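Local coordinates for pilin (Streptococcus pyogenes serotype M1, PDB 3GLD), which forms the shaft of the streptococcal pilus as a stack of covalently joined subunits, needed for adhesion to host cells, bacterial aggregation and biofilm formation, at residues V124-N129 with P135-I140; I199-K204 with H221-D226. The protein carries 2 engineered substitutions. All coordinates share one frame; numbering follows the deposited sequence.

How the contacts relate
Contact 1 comes first along the chain and is complete before contact 2 begins. It joins neighbouring strands 119-129 and 134-144, a beta hairpin in the Spy0128-like isopeptide domain. Contact 2 lies in the DUF7601-family domain. It links strand 196-202 and the loop after it to strand 220-224 and the loop after that. These two strands belong to different sheets. The contacts have no strand or sheet in common. The centres of contacts 1 and 2 are about 65 Å apart, on opposite sides of the chain's centre. The nearest atoms of contacts 1 and 2 are about 45 Å apart. Both lie at the surface. The spacing reflects an elongated pilin, which suits subunits assembled head to tail into a thin column.

Contact 1: V124-N129 with P135-I140; sequences VHVLWN and PVATYI
Val-124 lies side by side with Ile-140, and Val-124 CG1 meets Ala-137 CB at 3.8 Å. His-125 forms an offset stack with Tyr-139. The ring centroids are 4.3 Å apart and the planes differ by 10°. His-125 CB sits over the middle of the tyrosine ring as a CH-pi contact. Tyr-139 CG stands between its backbone N and carbonyl carbon (chi1 64°), which brings the ring over the histidine. His-125 O takes Thr-138 N at 2.8 Å and, more weakly, Tyr-139 N. This is a classic beta bulge in an antiparallel hairpin. Val-126 returns to the face of Val-124. Val-126 CG1 touches Pro-135 CB at 3.7 Å. Leu-127 exchanges two backbone hydrogen bonds with Val-136. Val-136 O also accepts a hydrogen bond from Thr-138 OG1 at 2.6 Å. Trp-128 lays CE3 and CZ3 obliquely against the Pro-135 ring, with Trp-128 CZ3 to Pro-135 CD at 3.9 Å. Asn-129 CB meets Val-136 CG2 at 3.7 Å, while Asn-129 OD1 is hydrogen-bonded to Gln-132 N in the turn. The Val-124/Val-126 face is apolar and continues onto Phe-92, whereas the ring stack lies on the His-125/Tyr-139 face. Leu-127 N and Thr-138 OG1 reach Val-136 O from opposite faces of its plane, so both strands hold the carbonyl beside the bulge in place.

Contact 2: I199-K204 with H221-D226; sequences IEKTTK and HFTLKD
Lys-201 lays the end of its side chain over the backbone carbonyl of Thr-223. Lys-201 CE is 3.3 Å from Thr-223 O, and Lys-201 NZ gives that oxygen a hydrogen bond of 2.6 Å. The donor stands above the carbonyl plane, 41° out of it. The lysine can reach so far because CG is anti to the backbone N (chi1 177°) and the chain stays extended beyond it. Lys-201 NZ also gives a hydrogen bond to a water, 3.2 Å away. That water accepts from Thr-223 N as well, so it links the lysine to a second backbone atom of this residue. Thr-223 OG1 is itself hydrogen-bonded to Asp-178 OD1.

The second link lies beyond the strands, between Lys-204 and Asp-226. Lys-204 bends at its third and fourth torsions. Lys-204 CD comes to 3.5 Å from Asp-226 O, and Lys-204 NZ makes a long salt bridge to Asp-226 OD2 at 3.8 Å. A water closes this gap: it accepts from NZ and donates to OD2. The other carboxylate oxygen, OD1, is hydrogen-bonded to Val-168 N.

The two segments share no backbone pairing. Strand 196-202 pairs with 210-215 and 229-236, while 220-224 is an edge strand of a separate sheet, next to 179-185. Lys-201 and its water thus bridge two sheets of the all-beta DUF7601-family domain, and Lys-204 with Asp-226 joins the loops that follow. The Leu-224 side chain is about 7 Å from that of Glu-245, which autocatalyses the Lys-166 to Asn-290 isopeptide bond.

Contact 1: V124-N129 with P135-I140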
ATOM      1  N   VAL A 124     -13.245  24.179 -14.843  1.00 28.79           N
ATOM      2  CA  VAL A 124     -12.738  24.296 -16.204  1.00 27.98           C
ATOM      3  C   VAL A 124     -13.111  25.694 -16.736  1.00 28.87           C
ATOM      4  O   VAL A 124     -14.288  26.028 -16.833  1.00 28.98           O
ATOM      5  CB  VAL A 124     -13.269  23.204 -17.143  1.00 27.62           C
ATOM      6  CG1 VAL A 124     -12.662  23.393 -18.555  1.00 27.57           C
ATOM      7  CG2 VAL A 124     -12.927  21.798 -16.611  1.00 26.62           C
ATOM      8  N   HIS A 125     -12.097  26.506 -17.023  1.00 29.25           N
ATOM      9  CA  HIS A 125     -12.271  27.830 -17.604  1.00 29.93           C
ATOM     10  C   HIS A 125     -12.355  27.756 -19.127  1.00 29.42           C
ATOM     11  O   HIS A 125     -11.363  27.485 -19.818  1.00 29.38           O
ATOM     12  CB  HIS A 125     -11.165  28.773 -17.121  1.00 30.29           C
ATOM     13  CG  HIS A 125     -11.331  29.173 -15.694  1.00 31.67           C
ATOM     14  ND1 HIS A 125     -11.131  28.295 -14.649  1.00 35.26           N
ATOM     15  CD2 HIS A 125     -11.726  30.338 -15.133  1.00 34.16           C
ATOM     16  CE1 HIS A 125     -11.366  28.910 -13.505  1.00 34.77           C
ATOM     17  NE2 HIS A 125     -11.736  30.153 -13.772  1.00 35.65           N
ATOM     18  N   VAL A 126     -13.576  27.931 -19.623  1.00 28.63           N
ATOM     19  CA  VAL A 126     -13.854  27.900 -21.046  1.00 28.41           C
ATOM     20  C   VAL A 126     -13.918  29.351 -21.547  1.00 28.94           C
ATOM     21  O   VAL A 126     -14.791  30.116 -21.152  1.00 28.06           O
ATOM     22  CB  VAL A 126     -15.150  27.109 -21.331  1.00 28.79           C
ATOM     23  CG1 VAL A 126     -15.457  27.052 -22.833  1.00 26.15           C
ATOM     24  CG2 VAL A 126     -15.030  25.676 -20.761  1.00 29.09           C
ATOM     25  N   LEU A 127     -12.946  29.740 -22.362  1.00 30.09           N
ATOM     26  CA  LEU A 127     -12.875  31.111 -22.894  1.00 30.51           C
ATOM     27  C   LEU A 127     -13.173  31.097 -24.371  1.00 30.99           C
ATOM     28  O   LEU A 127     -13.022  30.048 -25.009  1.00 31.02           O
ATOM     29  CB  LEU A 127     -11.486  31.712 -22.668  1.00 30.44           C
ATOM     30  CG  LEU A 127     -11.078  32.288 -21.311  1.00 31.57           C
ATOM     31  CD1 LEU A 127     -11.558  31.457 -20.122  1.00 32.21           C
ATOM     32  CD2 LEU A 127      -9.564  32.418 -21.296  1.00 33.77           C
ATOM     33  N   TRP A 128     -13.625  32.240 -24.912  1.00 31.27           N
ATOM     34  CA  TRP A 128     -13.748  32.386 -26.360  1.00 32.52           C
ATOM     35  C   TRP A 128     -12.344  32.425 -26.919  1.00 32.58           C
ATOM     36  O   TRP A 128     -11.501  33.176 -26.423  1.00 31.97           O
ATOM     37  CB  TRP A 128     -14.488  33.681 -26.753  1.00 33.03           C
ATOM     38  CG  TRP A 128     -14.698  33.776 -28.229  1.00 33.09           C
ATOM     39  CD1 TRP A 128     -13.953  34.498 -29.121  1.00 33.83           C
ATOM     40  CD2 TRP A 128     -15.693  33.090 -28.993  1.00 33.14           C
ATOM     41  NE1 TRP A 128     -14.449  34.326 -30.399  1.00 34.94           N
ATOM     42  CE2 TRP A 128     -15.508  33.454 -30.347  1.00 34.13           C
ATOM     43  CE3 TRP A 128     -16.729  32.201 -28.664  1.00 34.96           C
ATOM     44  CZ2 TRP A 128     -16.334  32.979 -31.373  1.00 32.94           C
ATOM     45  CZ3 TRP A 128     -17.553  31.722 -29.688  1.00 34.93           C
ATOM     46  CH2 TRP A 128     -17.337  32.110 -31.033  1.00 32.65           C
ATOM     47  N   ASN A 129     -12.073  31.593 -27.913  1.00 33.63           N
ATOM     48  CA  ASN A 129     -10.714  31.544 -28.467  1.00 34.91           C
ATOM     49  C   ASN A 129     -10.710  32.369 -29.731  1.00 35.92           C
ATOM     50  O   ASN A 129     -11.437  32.059 -30.678  1.00 35.93           O
ATOM     51  CB  ASN A 129     -10.220  30.111 -28.737  1.00 34.48           C
ATOM     52  CG  ASN A 129      -8.748  30.068 -29.175  1.00 34.32           C
ATOM     53  OD1 ASN A 129      -8.430  30.253 -30.355  1.00 33.32           O
ATOM     54  ND2 ASN A 129      -7.843  29.843 -28.212  1.00 31.12           N
ATOM     55  N   PRO A 135     -15.741  28.562 -28.160  1.00 38.04           N
ATOM     56  CA  PRO A 135     -15.403  28.442 -26.737  1.00 37.91           C
ATOM     57  C   PRO A 135     -14.490  27.238 -26.536  1.00 37.77           C
ATOM     58  O   PRO A 135     -14.837  26.125 -26.933  1.00 37.88           O
ATOM     59  CB  PRO A 135     -16.758  28.218 -26.048  1.00 38.17           C
ATOM     60  CG  PRO A 135     -17.799  28.153 -27.165  1.00 38.32           C
ATOM     61  CD  PRO A 135     -17.082  28.023 -28.459  1.00 37.62           C
ATOM     62  N   VAL A 136     -13.327  27.481 -25.945  1.00 37.23           N
ATOM     63  CA  VAL A 136     -12.292  26.458 -25.800  1.00 37.31           C
ATOM     64  C   VAL A 136     -11.938  26.316 -24.322  1.00 36.37           C
ATOM     65  O   VAL A 136     -11.697  27.315 -23.644  1.00 36.51           O
ATOM     66  CB  VAL A 136     -11.032  26.832 -26.623  1.00 37.19           C
ATOM     67  CG1 VAL A 136      -9.827  26.021 -26.181  1.00 38.39           C
ATOM     68  CG2 VAL A 136     -11.287  26.643 -28.119  1.00 37.86           C
ATOM     69  N   ALA A 137     -11.930  25.074 -23.835  1.00 36.02           N
ATOM     70  CA  ALA A 137     -11.433  24.739 -22.491  1.00 34.64           C
ATOM     71  C   ALA A 137      -9.964  25.136 -22.423  1.00 34.15           C
ATOM     72  O   ALA A 137      -9.107  24.469 -23.001  1.00 34.23           O
ATOM     73  CB  ALA A 137     -11.607  23.241 -22.217  1.00 34.27           C
ATOM     74  N   THR A 138      -9.687  26.221 -21.705  1.00 33.57           N
ATOM     75  CA  THR A 138      -8.408  26.939 -21.809  1.00 33.41           C
ATOM     76  C   THR A 138      -7.453  26.739 -20.634  1.00 33.83           C
ATOM     77  O   THR A 138      -6.246  26.625 -20.827  1.00 34.46           O
ATOM     78  CB  THR A 138      -8.683  28.443 -22.046  1.00 32.47           C
ATOM     79  OG1 THR A 138      -9.465  28.558 -23.234  1.00 31.83           O
ATOM     80  CG2 THR A 138      -7.393  29.239 -22.210  1.00 32.72           C
ATOM     81  N   TYR A 139      -7.994  26.733 -19.426  1.00 33.76           N
ATOM     82  CA  TYR A 139      -7.236  26.303 -18.268  1.00 34.90           C
ATOM     83  C   TYR A 139      -8.132  25.653 -17.228  1.00 35.08           C
ATOM     84  O   TYR A 139      -9.351  25.885 -17.204  1.00 34.29           O
ATOM     85  CB  TYR A 139      -6.344  27.412 -17.679  1.00 35.15           C
ATOM     86  CG  TYR A 139      -7.049  28.615 -17.118  1.00 36.86           C
ATOM     87  CD1 TYR A 139      -7.444  29.683 -17.943  1.00 37.51           C
ATOM     88  CD2 TYR A 139      -7.296  28.708 -15.753  1.00 38.74           C
ATOM     89  CE1 TYR A 139      -8.080  30.807 -17.406  1.00 40.13           C
ATOM     90  CE2 TYR A 139      -7.925  29.818 -15.207  1.00 40.19           C
ATOM     91  CZ  TYR A 139      -8.313  30.863 -16.032  1.00 41.28           C
ATOM     92  OH  TYR A 139      -8.938  31.944 -15.464  1.00 41.66           O
ATOM     93  N   ILE A 140      -7.523  24.798 -16.403  1.00 35.35           N
ATOM     94  CA  ILE A 140      -8.254  24.056 -15.393  1.00 35.63           C
ATOM     95  C   ILE A 140      -7.611  24.296 -14.046  1.00 36.34           C
ATOM     96  O   ILE A 140      -6.391  24.198 -13.908  1.00 36.43           O
ATOM     97  CB  ILE A 140      -8.305  22.539 -15.706  1.00 35.70           C
ATOM     98  CG1 ILE A 140      -8.900  22.305 -17.102  1.00 35.86           C
ATOM     99  CG2 ILE A 140      -9.145  21.803 -14.633  1.00 34.86           C
ATOM    100  CD1 ILE A 140      -8.887  20.883 -17.594  1.00 36.92           C
TER

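Contact 2: I199-K204 with H221-D226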
ATOM      1  N   ILE A 199      13.700 -10.894   6.993  1.00 25.35           N
ATOM      2  CA  ILE A 199      13.648 -11.624   8.256  1.00 25.94           C
ATOM      3  C   ILE A 199      14.869 -11.283   9.110  1.00 26.52           C
ATOM      4  O   ILE A 199      16.003 -11.295   8.602  1.00 26.43           O
ATOM      5  CB  ILE A 199      13.538 -13.137   7.995  1.00 25.60           C
ATOM      6  CG1 ILE A 199      12.169 -13.426   7.369  1.00 25.05           C
ATOM      7  CG2 ILE A 199      13.719 -13.956   9.321  1.00 26.38           C
ATOM      8  CD1 ILE A 199      11.909 -14.856   7.039  1.00 24.91           C
ATOM      9  N   GLU A 200      14.635 -10.969  10.384  1.00 26.06           N
ATOM     10  CA  GLU A 200      15.697 -10.699  11.353  1.00 27.80           C
ATOM     11  C   GLU A 200      15.669 -11.776  12.423  1.00 27.31           C
ATOM     12  O   GLU A 200      14.621 -12.009  12.995  1.00 27.37           O
ATOM     13  CB  GLU A 200      15.507  -9.346  12.057  1.00 28.03           C
ATOM     14  CG  GLU A 200      15.781  -8.117  11.208  1.00 34.10           C
ATOM     15  CD  GLU A 200      15.644  -6.803  12.002  1.00 40.07           C
ATOM     16  OE1 GLU A 200      15.305  -6.846  13.214  1.00 41.37           O
ATOM     17  OE2 GLU A 200      15.866  -5.727  11.403  1.00 42.36           O
ATOM     18  N   LYS A 201      16.812 -12.426  12.676  1.00 27.21           N
ATOM     19  CA  LYS A 201      16.937 -13.416  13.738  1.00 26.47           C
ATOM     20  C   LYS A 201      17.726 -12.826  14.890  1.00 26.56           C
ATOM     21  O   LYS A 201      18.828 -12.301  14.685  1.00 26.34           O
ATOM     22  CB  LYS A 201      17.612 -14.715  13.237  1.00 27.43           C
ATOM     23  CG  LYS A 201      17.812 -15.752  14.356  1.00 27.39           C
ATOM     24  CD  LYS A 201      18.248 -17.125  13.826  1.00 29.01           C
ATOM     25  CE  LYS A 201      18.785 -17.962  14.979  1.00 29.24           C
ATOM     26  NZ  LYS A 201      19.060 -19.376  14.620  1.00 27.97           N
ATOM     27  N   THR A 202      17.158 -12.916  16.098  1.00 27.05           N
ATOM     28  CA  THR A 202      17.788 -12.404  17.319  1.00 28.58           C
ATOM     29  C   THR A 202      18.202 -13.561  18.233  1.00 30.26           C
ATOM     30  O   THR A 202      17.418 -14.473  18.478  1.00 29.36           O
ATOM     31  CB  THR A 202      16.834 -11.439  18.059  1.00 28.94           C
ATOM     32  OG1 THR A 202      16.470 -10.385  17.161  1.00 26.91           O
ATOM     33  CG2 THR A 202      17.478 -10.834  19.311  1.00 28.92           C
ATOM     34  N   THR A 203      19.451 -13.513  18.691  1.00 32.42           N
ATOM     35  CA  THR A 203      20.012 -14.497  19.606  1.00 34.93           C
ATOM     36  C   THR A 203      20.394 -13.780  20.884  1.00 36.48           C
ATOM     37  O   THR A 203      20.604 -12.565  20.901  1.00 36.99           O
ATOM     38  CB  THR A 203      21.265 -15.196  19.012  1.00 35.08           C
ATOM     39  OG1 THR A 203      22.281 -14.219  18.735  1.00 35.90           O
ATOM     40  CG2 THR A 203      20.918 -15.934  17.726  1.00 34.79           C
ATOM     41  N   LYS A 204      20.450 -14.526  21.975  1.00 38.62           N
ATOM     42  CA  LYS A 204      20.906 -13.970  23.233  1.00 40.51           C
ATOM     43  C   LYS A 204      22.374 -13.558  23.053  1.00 41.21           C
ATOM     44  O   LYS A 204      23.126 -14.205  22.321  1.00 40.98           O
ATOM     45  CB  LYS A 204      20.726 -15.015  24.336  1.00 41.20           C
ATOM     46  CG  LYS A 204      19.401 -15.783  24.202  1.00 43.08           C
ATOM     47  CD  LYS A 204      19.129 -16.774  25.326  1.00 45.88           C
ATOM     48  CE  LYS A 204      18.646 -16.074  26.593  1.00 48.18           C
ATOM     49  NZ  LYS A 204      17.586 -16.855  27.304  1.00 49.98           N
ATOM     50  N   HIS A 221      13.522 -22.191   5.929  1.00 27.75           N
ATOM     51  CA  HIS A 221      14.050 -22.958   7.062  1.00 27.22           C
ATOM     52  C   HIS A 221      14.785 -22.086   8.062  1.00 26.18           C
ATOM     53  O   HIS A 221      15.574 -21.217   7.681  1.00 25.48           O
ATOM     54  CB  HIS A 221      15.005 -24.069   6.578  1.00 27.89           C
ATOM     55  CG  HIS A 221      14.385 -25.021   5.601  1.00 31.51           C
ATOM     56  ND1 HIS A 221      13.538 -26.041   5.986  1.00 33.89           N
ATOM     57  CD2 HIS A 221      14.484 -25.104   4.252  1.00 32.81           C
ATOM     58  CE1 HIS A 221      13.147 -26.713   4.918  1.00 34.72           C
ATOM     59  NE2 HIS A 221      13.702 -26.162   3.853  1.00 34.05           N
ATOM     60  N   PHE A 222      14.552 -22.351   9.350  1.00 25.59           N
ATOM     61  CA  PHE A 222      15.247 -21.650  10.421  1.00 25.54           C
ATOM     62  C   PHE A 222      15.303 -22.456  11.719  1.00 25.29           C
ATOM     63  O   PHE A 222      14.590 -23.451  11.879  1.00 25.45           O
ATOM     64  CB  PHE A 222      14.669 -20.230  10.670  1.00 25.28           C
ATOM     65  CG  PHE A 222      13.281 -20.214  11.223  1.00 25.30           C
ATOM     66  CD1 PHE A 222      12.169 -20.350  10.383  1.00 23.47           C
ATOM     67  CD2 PHE A 222      13.069 -20.001  12.586  1.00 24.48           C
ATOM     68  CE1 PHE A 222      10.871 -20.294  10.897  1.00 21.98           C
ATOM     69  CE2 PHE A 222      11.782 -19.953  13.111  1.00 23.68           C
ATOM     70  CZ  PHE A 222      10.677 -20.106  12.275  1.00 22.94           C
ATOM     71  N   THR A 223      16.156 -22.006  12.635  1.00 25.11           N
ATOM     72  CA  THR A 223      16.306 -22.672  13.918  1.00 24.61           C
ATOM     73  C   THR A 223      16.277 -21.648  15.023  1.00 23.84           C
ATOM     74  O   THR A 223      16.719 -20.514  14.839  1.00 24.68           O
ATOM     75  CB  THR A 223      17.645 -23.478  14.020  1.00 24.52           C
ATOM     76  OG1 THR A 223      18.760 -22.579  13.923  1.00 27.01           O
ATOM     77  CG2 THR A 223      17.765 -24.511  12.923  1.00 25.01           C
ATOM     78  N   LEU A 224      15.783 -22.056  16.185  1.00 22.66           N
ATOM     79  CA  LEU A 224      15.808 -21.205  17.369  1.00 22.81           C
ATOM     80  C   LEU A 224      16.160 -22.022  18.616  1.00 22.82           C
ATOM     81  O   LEU A 224      15.652 -23.120  18.797  1.00 22.32           O
ATOM     82  CB  LEU A 224      14.437 -20.545  17.604  1.00 22.37           C
ATOM     83  CG  LEU A 224      13.852 -19.571  16.560  1.00 21.58           C
ATOM     84  CD1 LEU A 224      12.409 -19.229  16.845  1.00 21.65           C
ATOM     85  CD2 LEU A 224      14.686 -18.345  16.530  1.00 17.32           C
ATOM     86  N   LYS A 225      16.993 -21.456  19.478  1.00 22.92           N
ATOM     87  CA  LYS A 225      17.134 -21.957  20.839  1.00 23.08           C
ATOM     88  C   LYS A 225      16.148 -21.219  21.760  1.00 23.78           C
ATOM     89  O   LYS A 225      15.521 -20.234  21.350  1.00 23.41           O
ATOM     90  CB  LYS A 225      18.567 -21.740  21.355  1.00 22.60           C
ATOM     91  CG  LYS A 225      19.691 -22.316  20.475  1.00 23.33           C
ATOM     92  CD  LYS A 225      21.073 -21.879  21.044  1.00 25.70           C
ATOM     93  CE  LYS A 225      22.273 -22.503  20.318  1.00 29.46           C
ATOM     94  NZ  LYS A 225      22.406 -22.026  18.911  1.00 31.59           N
ATOM     95  N   ASP A 226      16.008 -21.697  23.005  1.00 23.55           N
ATOM     96  CA  ASP A 226      15.283 -20.954  24.030  1.00 23.75           C
ATOM     97  C   ASP A 226      15.665 -19.473  24.027  1.00 23.66           C
ATOM     98  O   ASP A 226      16.855 -19.140  23.983  1.00 23.78           O
ATOM     99  CB  ASP A 226      15.610 -21.532  25.419  1.00 23.60           C
ATOM    100  CG  ASP A 226      14.952 -20.753  26.538  1.00 23.27           C
ATOM    101  OD1 ASP A 226      13.712 -20.804  26.635  1.00 22.93           O
ATOM    102  OD2 ASP A 226      15.675 -20.089  27.319  1.00 26.69           O
TER
HETATM  103  O   HOH W   1      18.100 -19.885  11.636  1.00 27.08           O
HETATM  104  O   HOH W   2      18.270 -19.588  27.484  1.00 34.70           O